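Local structure of sulfoquinovosidase (Escherichia coli, 5AEG) at residues A[93-98]-A[103-108]; A[161-166]-A[512-517]; A[336-339]-A[343-346]. The protein hydrolyses sulfoquinovosyl diacylglycerides, and simpler sulfoquinovosides such as sulfoquinovosyl glycerol, to release sulfoquinovose for bacterial sulfoglycolysis. All blocks are in the same frame, centred on the assembly; numbering follows the deposited sequence.

Contact 1 (A[93-98]-A[103-108]); sequences LNISAD and LLLELQ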
loop_
_atom_site.group_PDB
_atom_site.type_symbol
_atom_site.label_atom_id
_atom_site.label_comp_id
_atom_site.label_asym_id
_atom_site.label_seq_id
_atom_site.Cartn_x
_atom_site.Cartn_y
_atom_site.Cartn_z
ATOM N N LEU A 93 11.583 13.050 27.937
ATOM C CA LEU A 93 11.762 11.837 27.140
ATOM C C LEU A 93 12.016 10.701 28.081
ATOM O O LEU A 93 13.013 10.724 28.833
ATOM C CB LEU A 93 12.946 12.004 26.186
ATOM C CG LEU A 93 13.355 10.724 25.421
ATOM C CD1 LEU A 93 12.216 10.332 24.474
ATOM C CD2 LEU A 93 14.659 10.878 24.711
ATOM N N ASN A 94 11.092 9.763 28.135
ATOM C CA ASN A 94 11.273 8.541 28.841
ATOM C C ASN A 94 11.838 7.460 27.920
ATOM O O ASN A 94 11.309 7.236 26.796
ATOM C CB ASN A 94 9.953 8.063 29.437
ATOM C CG ASN A 94 10.130 7.620 30.860
ATOM O OD1 ASN A 94 9.940 8.436 31.763
ATOM N ND2 ASN A 94 10.603 6.369 31.076
ATOM N N ILE A 95 12.842 6.762 28.424
ATOM C CA ILE A 95 13.563 5.701 27.719
ATOM C C ILE A 95 13.430 4.451 28.560
ATOM O O ILE A 95 13.744 4.444 29.806
ATOM C CB ILE A 95 15.019 6.032 27.577
ATOM C CG1 ILE A 95 15.194 7.325 26.829
ATOM C CG2 ILE A 95 15.836 4.908 26.878
ATOM C CD1 ILE A 95 16.662 7.739 26.712
ATOM N N SER A 96 12.927 3.405 27.905
ATOM C CA SER A 96 12.618 2.139 28.567
ATOM C C SER A 96 12.669 0.971 27.565
ATOM O O SER A 96 12.773 1.214 26.347
ATOM C CB SER A 96 11.327 2.230 29.344
ATOM O OG SER A 96 10.123 2.086 28.608
ATOM N N ALA A 97 12.811 -0.248 28.081
ATOM C CA ALA A 97 12.380 -1.506 27.372
ATOM C C ALA A 97 10.839 -1.675 27.511
ATOM O O ALA A 97 10.243 -1.303 28.529
ATOM C CB ALA A 97 13.116 -2.727 27.908
ATOM N N ASP A 98 10.160 -2.136 26.453
ATOM C CA ASP A 98 8.725 -2.439 26.572
ATOM C C ASP A 98 8.575 -3.916 26.976
ATOM O O ASP A 98 9.608 -4.618 27.216
ATOM C CB ASP A 98 7.906 -1.995 25.330
ATOM C CG ASP A 98 7.917 -3.038 24.153
ATOM O OD1 ASP A 98 8.684 -4.035 24.216
ATOM O OD2 ASP A 98 7.174 -2.803 23.155
ATOM N N LEU A 103 13.070 -1.235 22.436
ATOM C CA LEU A 103 13.302 0.107 22.895
ATOM C C LEU A 103 12.050 0.978 22.746
ATOM O O LEU A 103 11.527 1.100 21.641
ATOM C CB LEU A 103 14.483 0.656 22.203
ATOM C CG LEU A 103 14.754 2.137 22.491
ATOM C CD1 LEU A 103 15.120 2.321 23.973
ATOM C CD2 LEU A 103 15.762 2.746 21.608
ATOM N N LEU A 104 11.519 1.544 23.845
ATOM C CA LEU A 104 10.368 2.508 23.839
ATOM C C LEU A 104 10.844 3.933 24.175
ATOM O O LEU A 104 11.497 4.116 25.253
ATOM C CB LEU A 104 9.327 2.048 24.838
ATOM C CG LEU A 104 8.050 2.837 25.077
ATOM C CD1 LEU A 104 7.276 2.873 23.766
ATOM C CD2 LEU A 104 7.176 2.227 26.186
ATOM N N LEU A 105 10.670 4.926 23.240
ATOM C CA LEU A 105 10.932 6.345 23.524
ATOM C C LEU A 105 9.619 7.058 23.611
ATOM O O LEU A 105 8.779 6.971 22.699
ATOM C CB LEU A 105 11.817 7.026 22.482
ATOM C CG LEU A 105 13.171 6.446 22.134
ATOM C CD1 LEU A 105 13.891 7.442 21.196
ATOM C CD2 LEU A 105 14.019 6.182 23.366
ATOM N N GLU A 106 9.386 7.749 24.719
ATOM C CA GLU A 106 8.109 8.422 24.934
ATOM C C GLU A 106 8.395 9.890 25.204
ATOM O O GLU A 106 8.925 10.243 26.279
ATOM C CB GLU A 106 7.357 7.816 26.115
ATOM C CG GLU A 106 6.791 6.440 25.885
ATOM C CD GLU A 106 6.413 5.786 27.207
ATOM O OE1 GLU A 106 7.322 5.586 28.043
ATOM O OE2 GLU A 106 5.232 5.515 27.414
ATOM N N LEU A 107 7.975 10.753 24.275
ATOM C CA LEU A 107 8.273 12.169 24.342
ATOM C C LEU A 107 7.000 12.902 24.686
ATOM O O LEU A 107 5.961 12.674 24.062
ATOM C CB LEU A 107 8.739 12.621 22.991
ATOM C CG LEU A 107 10.009 13.352 22.866
ATOM C CD1 LEU A 107 10.329 13.460 21.363
ATOM C CD2 LEU A 107 9.856 14.692 23.556
ATOM N N GLN A 108 7.059 13.821 25.658
ATOM C CA GLN A 108 5.917 14.669 25.951
ATOM C C GLN A 108 6.341 16.136 26.164
ATOM O O GLN A 108 7.145 16.406 27.033
ATOM C CB GLN A 108 5.151 14.076 27.146
ATOM C CG GLN A 108 3.943 14.884 27.652
ATOM C CD GLN A 108 2.833 15.055 26.591
ATOM O OE1 GLN A 108 2.123 14.106 26.246
ATOM N NE2 GLN A 108 2.710 16.272 26.027
HETATM O O HOH W 1 9.802 4.718 27.839
#
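Asn-94 and Ser-96 pair through their backbones with Glu-106 and Leu-104, and these pairs zip up a beta hairpin in the galactose mutarotase-like N-terminal domain. The two strands run antiparallel, 168° between their directions. Both hydrogen-bonded pairs are complete: Asn-94 N gives to Glu-106 O at 2.9 Å, and Glu-106 N bonds back to Asn-94 O, while Leu-104 N reaches Ser-96 O at 2.8 Å and Ser-96 N bonds back to Leu-104 O.

The apolar contacts lie on the face carrying Leu-93, Ile-95, Leu-103, Leu-105 and Leu-107. Ile-95 and Leu-105 stand side by side and point the same way, with CG1 of Ile-95 3.8 Å from CD2 of Leu-105. CG2 of Ile-95 slants across to CD1 of Leu-103, 4.0 Å away. Leu-93 swings its CG opposite the main-chain nitrogen (chi1 172°), which brings CD1 across the strand gap to 3.9 Å from CB of Leu-105. Leu-9 and Phe-11 of strand 9-12 pack against Ile-95 on this side.

The other face mixes polar groups with Leu-104. Ser-96 OG lies against the Leu-104 side chain and accepts a hydrogen bond from a water, 2.8 Å away. That same water sits 2.6 Å from OE1 of Glu-106, linking a side chain from each strand.

Contact 2 (A[161-166]-A[512-517]); sequences TYVTWQ and FEMKRS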
loop_
_atom_site.group_PDB
_atom_site.type_symbol
_atom_site.label_atom_id
_atom_site.label_comp_id
_atom_site.label_asym_id
_atom_site.label_seq_id
_atom_site.Cartn_x
_atom_site.Cartn_y
_atom_site.Cartn_z
ATOM N N THR A 161 7.427 15.790 -15.834
ATOM C CA THR A 161 6.742 15.092 -16.930
ATOM C C THR A 161 5.468 15.804 -17.271
ATOM O O THR A 161 4.823 16.449 -16.435
ATOM C CB THR A 161 6.493 13.585 -16.624
ATOM O OG1 THR A 161 5.516 13.439 -15.598
ATOM C CG2 THR A 161 7.749 12.932 -16.269
ATOM N N TYR A 162 5.098 15.678 -18.526
ATOM C CA TYR A 162 3.986 16.439 -19.101
ATOM C C TYR A 162 2.654 16.135 -18.517
ATOM O O TYR A 162 1.846 17.029 -18.201
ATOM C CB TYR A 162 4.025 16.233 -20.630
ATOM C CG TYR A 162 2.957 16.952 -21.400
ATOM C CD1 TYR A 162 2.780 18.324 -21.264
ATOM C CD2 TYR A 162 2.156 16.267 -22.333
ATOM C CE1 TYR A 162 1.805 18.986 -21.959
ATOM C CE2 TYR A 162 1.174 16.943 -23.051
ATOM C CZ TYR A 162 1.019 18.295 -22.861
ATOM O OH TYR A 162 0.064 19.016 -23.501
ATOM N N VAL A 163 2.403 14.864 -18.247
ATOM C CA VAL A 163 1.124 14.478 -17.663
ATOM C C VAL A 163 0.955 15.109 -16.255
ATOM O O VAL A 163 -0.141 15.503 -15.830
ATOM C CB VAL A 163 1.008 12.936 -17.670
ATOM C CG1 VAL A 163 -0.094 12.450 -16.776
ATOM C CG2 VAL A 163 0.743 12.462 -19.127
ATOM N N THR A 164 2.050 15.122 -15.523
ATOM C CA THR A 164 2.001 15.702 -14.153
ATOM C C THR A 164 1.590 17.211 -14.226
ATOM O O THR A 164 0.716 17.677 -13.431
ATOM C CB THR A 164 3.338 15.573 -13.467
ATOM O OG1 THR A 164 3.819 14.203 -13.607
ATOM C CG2 THR A 164 3.232 16.000 -11.998
ATOM N N TRP A 165 2.179 17.905 -15.156
ATOM C CA TRP A 165 1.908 19.348 -15.348
ATOM C C TRP A 165 0.462 19.555 -15.736
ATOM O O TRP A 165 -0.258 20.423 -15.175
ATOM C CB TRP A 165 2.854 19.942 -16.381
ATOM C CG TRP A 165 2.444 21.362 -16.723
ATOM C CD1 TRP A 165 2.702 22.469 -15.998
ATOM C CD2 TRP A 165 1.689 21.788 -17.859
ATOM N NE1 TRP A 165 2.104 23.582 -16.596
ATOM C CE2 TRP A 165 1.481 23.183 -17.736
ATOM C CE3 TRP A 165 1.135 21.126 -18.946
ATOM C CZ2 TRP A 165 0.743 23.929 -18.690
ATOM C CZ3 TRP A 165 0.397 21.880 -19.909
ATOM C CH2 TRP A 165 0.209 23.268 -19.745
ATOM N N GLN A 166 -0.010 18.747 -16.686
ATOM C CA GLN A 166 -1.444 18.770 -17.018
ATOM C C GLN A 166 -2.416 18.523 -15.852
ATOM O O GLN A 166 -3.414 19.282 -15.630
ATOM C CB GLN A 166 -1.762 17.764 -18.133
ATOM C CG GLN A 166 -1.117 18.062 -19.448
ATOM C CD GLN A 166 -1.454 17.010 -20.491
ATOM O OE1 GLN A 166 -0.896 15.910 -20.504
ATOM N NE2 GLN A 166 -2.452 17.285 -21.259
ATOM N N PHE A 512 -5.958 12.785 -20.386
ATOM C CA PHE A 512 -4.985 13.586 -21.139
ATOM C C PHE A 512 -4.446 12.842 -22.329
ATOM O O PHE A 512 -3.229 12.858 -22.571
ATOM C CB PHE A 512 -3.825 14.076 -20.212
ATOM C CG PHE A 512 -4.298 14.732 -18.976
ATOM C CD1 PHE A 512 -5.109 15.868 -19.050
ATOM C CD2 PHE A 512 -3.973 14.236 -17.728
ATOM C CE1 PHE A 512 -5.602 16.480 -17.900
ATOM C CE2 PHE A 512 -4.477 14.833 -16.585
ATOM C CZ PHE A 512 -5.254 15.969 -16.653
ATOM N N GLU A 513 -5.298 12.158 -23.083
ATOM C CA GLU A 513 -4.737 11.403 -24.198
ATOM C C GLU A 513 -3.784 10.197 -23.864
ATOM O O GLU A 513 -3.138 9.657 -24.767
ATOM C CB GLU A 513 -4.018 12.345 -25.207
ATOM C CG GLU A 513 -4.897 13.520 -25.714
ATOM C CD GLU A 513 -6.355 13.135 -26.045
ATOM O OE1 GLU A 513 -6.609 12.139 -26.773
ATOM O OE2 GLU A 513 -7.282 13.845 -25.579
ATOM N N MET A 514 -3.667 9.793 -22.593
ATOM C CA MET A 514 -3.042 8.516 -22.332
ATOM C C MET A 514 -4.094 7.466 -22.681
ATOM O O MET A 514 -5.238 7.592 -22.292
ATOM C CB MET A 514 -2.673 8.384 -20.845
ATOM C CG MET A 514 -1.540 9.235 -20.447
ATOM S SD MET A 514 -1.052 9.060 -18.693
ATOM C CE MET A 514 -2.552 9.365 -17.798
ATOM N N LYS A 515 -3.717 6.418 -23.407
ATOM C CA LYS A 515 -4.603 5.290 -23.692
ATOM C C LYS A 515 -3.748 4.020 -23.651
ATOM O O LYS A 515 -2.619 3.994 -24.127
ATOM C CB LYS A 515 -5.130 5.459 -25.100
ATOM C CG LYS A 515 -5.882 6.781 -25.395
ATOM C CD LYS A 515 -6.345 6.717 -26.875
ATOM C CE LYS A 515 -7.468 7.679 -27.198
ATOM N NZ LYS A 515 -7.322 8.943 -26.463
ATOM N N ARG A 516 -4.314 2.955 -23.147
ATOM C CA ARG A 516 -3.584 1.698 -22.938
ATOM C C ARG A 516 -3.402 0.950 -24.242
ATOM O O ARG A 516 -4.390 0.605 -24.868
ATOM C CB ARG A 516 -4.351 0.776 -22.047
ATOM C CG ARG A 516 -3.515 -0.404 -21.565
ATOM C CD ARG A 516 -4.394 -1.470 -20.968
ATOM N NE ARG A 516 -5.030 -1.093 -19.667
ATOM C CZ ARG A 516 -6.269 -1.263 -19.357
ATOM N NH1 ARG A 516 -7.123 -1.875 -20.204
ATOM N NH2 ARG A 516 -6.687 -0.938 -18.152
ATOM N N SER A 517 -2.164 0.754 -24.639
ATOM C CA SER A 517 -1.860 -0.075 -25.848
ATOM C C SER A 517 -2.003 -1.579 -25.525
ATOM O O SER A 517 -1.972 -2.065 -24.340
ATOM C CB SER A 517 -0.456 0.262 -26.343
ATOM O OG SER A 517 0.514 -0.173 -25.413
HETATM O O HOH W 2 -0.942 13.613 -22.104
#
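Gln-166 lies across the Phe-512 ring and gives this contact a CH-pi interaction. Its CB stands over the centre of one ring face, 3.9 Å from the centroid and only 7° off the normal. The two side chains slide past each other in opposite directions, and the amide lies by the CB end of the phenylalanine: OE1 of Gln-166 comes within 3.5 Å of Phe-512 CB, and NE2 of Gln-166 within 3.7 Å of Phe-512 CD1. The amide plane is turned 42° from the ring plane, so the two flat groups do not stack in parallel.

Val-163 makes the apolar contacts. It and Met-514 reach toward each other tip to tip, and the sulfur sits in front of both valine methyls, almost equally near each, with SD of Met-514 3.9 Å from CG2 of Val-163. A bend about the last methionine torsion (chi3 -54°) turns CE toward CG1 of the same valine, and CG1 of Val-163 also approaches CD2 of Phe-512, at 4.4 Å. Asn-474 touches both Val-163 and Met-514.

No direct hydrogen bond crosses between the segments; a water does that work. It donates to Gln-166 OE1 at 2.8 Å and, over an unusually short distance, to Phe-512 O.

Helix 162-169 of the N-terminal domain thereby packs against a loop of the catalytic TIM barrel. At this interdomain seam of a family 31 glycosidase, the Met-514 side chain is about 9 Å from that of Asp-472, the probable proton donor, and about 8 Å from the calcium ion bound by Gln-153, Gly-154, Asp-472 and Asp-481.

Contact 3 (A[336-339]-A[343-346]); sequences PYVA and DLCE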
loop_
_atom_site.group_PDB
_atom_site.type_symbol
_atom_site.label_atom_id
_atom_site.label_comp_id
_atom_site.label_asym_id
_atom_site.label_seq_id
_atom_site.Cartn_x
_atom_site.Cartn_y
_atom_site.Cartn_z
ATOM N N PRO A 336 -16.095 3.968 1.614
ATOM C CA PRO A 336 -16.673 4.355 2.908
ATOM C C PRO A 336 -17.473 5.655 2.799
ATOM O O PRO A 336 -17.638 6.350 3.810
ATOM C CB PRO A 336 -15.439 4.452 3.775
ATOM C CG PRO A 336 -14.430 5.098 2.827
ATOM C CD PRO A 336 -14.732 4.542 1.458
ATOM N N TYR A 337 -17.991 5.960 1.591
ATOM C CA TYR A 337 -18.925 7.053 1.340
ATOM C C TYR A 337 -20.265 6.449 0.851
ATOM O O TYR A 337 -20.339 5.259 0.494
ATOM C CB TYR A 337 -18.444 7.992 0.266
ATOM C CG TYR A 337 -17.025 8.543 0.428
ATOM C CD1 TYR A 337 -16.760 9.669 1.230
ATOM C CD2 TYR A 337 -15.964 8.007 -0.314
ATOM C CE1 TYR A 337 -15.458 10.208 1.302
ATOM C CE2 TYR A 337 -14.687 8.479 -0.193
ATOM C CZ TYR A 337 -14.407 9.624 0.575
ATOM O OH TYR A 337 -13.077 10.127 0.649
ATOM N N VAL A 338 -21.294 7.277 0.871
ATOM C CA VAL A 338 -22.638 6.848 0.460
ATOM C C VAL A 338 -23.286 7.981 -0.314
ATOM O O VAL A 338 -23.386 9.103 0.174
ATOM C CB VAL A 338 -23.502 6.387 1.633
ATOM C CG1 VAL A 338 -23.162 4.990 2.097
ATOM C CG2 VAL A 338 -23.460 7.348 2.817
ATOM N N ALA A 339 -23.787 7.663 -1.497
ATOM C CA ALA A 339 -24.381 8.648 -2.375
ATOM C C ALA A 339 -25.603 9.343 -1.658
ATOM O O ALA A 339 -26.543 8.680 -1.237
ATOM C CB ALA A 339 -24.883 7.970 -3.626
ATOM N N ASP A 343 -30.490 5.300 -0.645
ATOM C CA ASP A 343 -31.051 4.710 0.567
ATOM C C ASP A 343 -30.116 4.711 1.723
ATOM O O ASP A 343 -30.508 5.049 2.851
ATOM C CB ASP A 343 -31.291 3.202 0.339
ATOM C CG ASP A 343 -32.475 2.913 -0.493
ATOM O OD1 ASP A 343 -33.250 3.875 -0.779
ATOM O OD2 ASP A 343 -32.615 1.707 -0.849
ATOM N N LEU A 344 -28.882 4.207 1.496
ATOM C CA LEU A 344 -27.969 4.074 2.645
ATOM C C LEU A 344 -27.663 5.389 3.291
ATOM O O LEU A 344 -27.548 5.409 4.511
ATOM C CB LEU A 344 -26.613 3.387 2.317
ATOM C CG LEU A 344 -26.747 1.962 1.830
ATOM C CD1 LEU A 344 -25.366 1.385 1.484
ATOM C CD2 LEU A 344 -27.378 1.061 2.896
ATOM N N CYS A 345 -27.469 6.444 2.520
ATOM C CA CYS A 345 -27.099 7.748 3.086
ATOM C C CYS A 345 -28.294 8.319 3.878
ATOM O O CYS A 345 -28.098 9.006 4.886
ATOM C CB CYS A 345 -26.740 8.754 1.988
ATOM S SG CYS A 345 -25.937 10.288 2.591
ATOM N N GLU A 346 -29.517 8.062 3.396
ATOM C CA GLU A 346 -30.732 8.554 4.113
ATOM C C GLU A 346 -30.800 7.871 5.481
ATOM O O GLU A 346 -30.973 8.498 6.534
ATOM C CB GLU A 346 -31.967 8.260 3.235
ATOM C CG GLU A 346 -33.297 8.749 3.839
ATOM C CD GLU A 346 -34.527 8.212 3.092
ATOM O OE1 GLU A 346 -34.402 7.646 1.954
ATOM O OE2 GLU A 346 -35.635 8.373 3.652
HETATM O O HOH W 3 -26.512 6.010 -0.235
#
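Val-338 turns its CG1 opposite its own carbonyl carbon (chi1 -78°), which sends CG1 toward Leu-344 and leaves CG2 to face Cys-345. On the helix side, the cysteine sulfur is rotated away from the main-chain nitrogen (chi1 -168°) and swings back over the strand, where SG lies 3.7 Å from Val-338 O. The valine therefore works as a two-pronged wedge against the first turn of the helix. One prong, CG1 of Val-338, touches CB of Leu-344 at 3.8 Å, the two side chains crossing at about a right angle. The other, CG2 of Val-338, rests 3.7 Å from CB of Cys-345, with the cysteine CA just as near.

The backbone beyond the valine closes in as well. Ala-339 O comes to 3.2 Å from CB of Cys-345, a close fit of carbonyl against methylene. No direct hydrogen bond joins the two segments, but a water bridges them: it donates to Ala-339 O at 2.9 Å and accepts from Cys-345 N at 2.9 Å. That amide belongs to the first turn of the helix, where there is no preceding helical carbonyl to take it, and the water fills that role. Asn-305 OD1 takes the neighbouring amide, Leu-344 N.

In the TIM-barrel domain, this short strand-turn-helix unit follows barrel strand 329-334. Strand 337-339 pairs antiparallel with strand 370-374 and, through Ala-339, bonds to the backbone of Trp-304, a residue that binds the sulfolipid substrate. Helix 343-351 packs through Leu-344 on Val-389 of helix 380-395, while Phe-386 of that same helix meets Val-338.

In the fold
The three contacts are well separated: the centres of contacts 1 and 2 lie about 48 Å apart, those of 1 and 3 are about 43 Å apart, and those of 2 and 3 are about 33 Å apart. Contact 1 comes first along the chain and is closed within the N-terminal beta domain, away from the annotated sites. Contact 2 bridges 345 intervening residues to join that domain to the TIM barrel, and contact 3 is nested inside the long loop it closes. Segment 512-517 and both segments of contact 3 belong to the barrel domain, the former lying near the calcium ion and Asp-472, the latter beside substrate-binding Trp-304.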